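Local coordinates for translation initiation factor eIF2 assembly protein (Schizosaccharomyces pombe, PDB 4ZGP) that acts as an ATP-dependent chaperone with an ATP-grasp fold, binding the gamma subunit of eIF2 so that it can assemble with the alpha and beta subunits, at residues 229-232 with 233-237. Residues are numbered along the deposited sequence; the frame is centred on the assembly and turned at random.
Sequences SDLL and KKLDT
Ser229 O is gripped twice: Lys233 N donates to it over 3.2 Å, the i to i+4 bond of an alpha helix, and a water oxygen 2.8 Å from Ser229 O donates to it as well. The same water weakly accepts from Lys233 NZ. That ammonium is curled back by the bend of its last torsion (chi4 65°), which leaves it 4.1 Å from Asp230 OD1, beyond a salt bridge; Asp230 is paired through OD2 with Lys226 instead. Lys234 N reaches Asp230 O only weakly and bonds Leu231 O at 2.7 Å, and Leu235 N takes Leu232 O at 3.0 Å, both i to i+3 and both from above the carbonyl plane. These i to i+3 bonds make a tighter, 3-10-like turn that carries helix 221-233 into the loop before strand 243-250 of the ATP-grasp fold. On the side of the turn facing that strand, Leu235 CD2 meets Leu231 CD1 and Leu235 CD1 meets Leu232 CD1, each at 4.4 Å, while Phe245 of the strand touches both Leu231 and Leu235. Leu235 also touches Phe41. An alanine at Leu235 would strip away both methyls, and would probably open a gap between Leu231, Phe245 and Phe41. Leu44, from another loop, touches the side chains of Leu231 and Lys234.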
loop_
_atom_site.group_PDB
_atom_site.type_symbol
_atom_site.label_atom_id
_atom_site.label_comp_id
_atom_site.label_asym_id
_atom_site.label_seq_id
_atom_site.Cartn_x
_atom_site.Cartn_y
_atom_site.Cartn_z
ATOM N N SER A 229 -5.807 4.985 -16.823
ATOM C CA SER A 229 -6.113 6.388 -17.116
ATOM C C SER A 229 -7.485 6.776 -16.559
ATOM O O SER A 229 -7.669 7.827 -15.939
ATOM C CB SER A 229 -6.067 6.614 -18.635
ATOM O OG SER A 229 -6.151 7.979 -18.978
ATOM N N ASP A 230 -8.462 5.919 -16.817
ATOM C CA ASP A 230 -9.818 6.156 -16.326
ATOM C C ASP A 230 -9.878 6.186 -14.805
ATOM O O ASP A 230 -10.582 7.017 -14.223
ATOM C CB ASP A 230 -10.772 5.090 -16.849
ATOM C CG ASP A 230 -11.105 5.265 -18.328
ATOM O OD1 ASP A 230 -10.830 6.351 -18.898
ATOM O OD2 ASP A 230 -11.646 4.305 -18.913
ATOM N N LEU A 231 -9.153 5.279 -14.152
ATOM C CA LEU A 231 -9.114 5.287 -12.687
ATOM C C LEU A 231 -8.499 6.599 -12.172
ATOM O O LEU A 231 -9.015 7.204 -11.241
ATOM C CB LEU A 231 -8.337 4.077 -12.143
ATOM C CG LEU A 231 -8.174 3.973 -10.630
ATOM C CD1 LEU A 231 -9.538 4.023 -9.964
ATOM C CD2 LEU A 231 -7.457 2.683 -10.227
ATOM N N LEU A 232 -7.412 7.049 -12.793
ATOM C CA LEU A 232 -6.752 8.263 -12.331
ATOM C C LEU A 232 -7.712 9.455 -12.377
ATOM O O LEU A 232 -7.656 10.327 -11.517
ATOM C CB LEU A 232 -5.488 8.565 -13.161
ATOM C CG LEU A 232 -4.789 9.899 -12.833
ATOM C CD1 LEU A 232 -4.324 10.046 -11.352
ATOM C CD2 LEU A 232 -3.611 10.134 -13.804
ATOM N N LYS A 233 -8.611 9.483 -13.360
ATOM C CA LYS A 233 -9.604 10.558 -13.414
ATOM C C LYS A 233 -10.496 10.536 -12.186
ATOM O O LYS A 233 -11.008 11.576 -11.750
ATOM C CB LYS A 233 -10.473 10.454 -14.665
ATOM C CG LYS A 233 -9.740 10.751 -15.953
ATOM C CD LYS A 233 -10.659 10.484 -17.143
ATOM C CE LYS A 233 -9.971 10.816 -18.466
ATOM N NZ LYS A 233 -8.795 9.935 -18.739
ATOM N N LYS A 234 -10.679 9.350 -11.626
ATOM C CA LYS A 234 -11.517 9.214 -10.431
ATOM C C LYS A 234 -10.759 9.488 -9.125
ATOM O O LYS A 234 -11.351 9.445 -8.040
ATOM C CB LYS A 234 -12.130 7.813 -10.381
ATOM C CG LYS A 234 -13.169 7.576 -11.472
ATOM C CD LYS A 234 -13.628 6.135 -11.463
ATOM C CE LYS A 234 -14.372 5.788 -12.726
ATOM N NZ LYS A 234 -14.444 4.311 -12.878
ATOM N N LEU A 235 -9.463 9.775 -9.225
ATOM C CA LEU A 235 -8.635 10.065 -8.039
ATOM C C LEU A 235 -8.469 11.580 -7.871
ATOM O O LEU A 235 -7.543 12.063 -7.198
ATOM C CB LEU A 235 -7.264 9.379 -8.150
ATOM C CG LEU A 235 -7.287 7.845 -8.329
ATOM C CD1 LEU A 235 -5.886 7.251 -8.372
ATOM C CD2 LEU A 235 -8.100 7.116 -7.238
ATOM N N ASP A 236 -9.388 12.311 -8.484
ATOM C CA ASP A 236 -9.347 13.778 -8.510
ATOM C C ASP A 236 -9.356 14.415 -7.123
ATOM O O ASP A 236 -8.922 15.555 -6.964
ATOM C CB ASP A 236 -10.528 14.321 -9.324
ATOM C CG ASP A 236 -11.873 13.834 -8.812
ATOM O OD1 ASP A 236 -12.203 12.644 -9.034
ATOM O OD2 ASP A 236 -12.621 14.645 -8.204
ATOM N N THR A 237 -9.835 13.692 -6.115
ATOM C CA THR A 237 -9.904 14.257 -4.761
ATOM C C THR A 237 -8.606 14.058 -3.984
ATOM O O THR A 237 -8.467 14.568 -2.872
ATOM C CB THR A 237 -11.054 13.629 -3.949
ATOM O OG1 THR A 237 -11.009 12.208 -4.127
ATOM C CG2 THR A 237 -12.383 14.138 -4.457
HETATM O O HOH W 1 -6.197 10.154 -16.536
#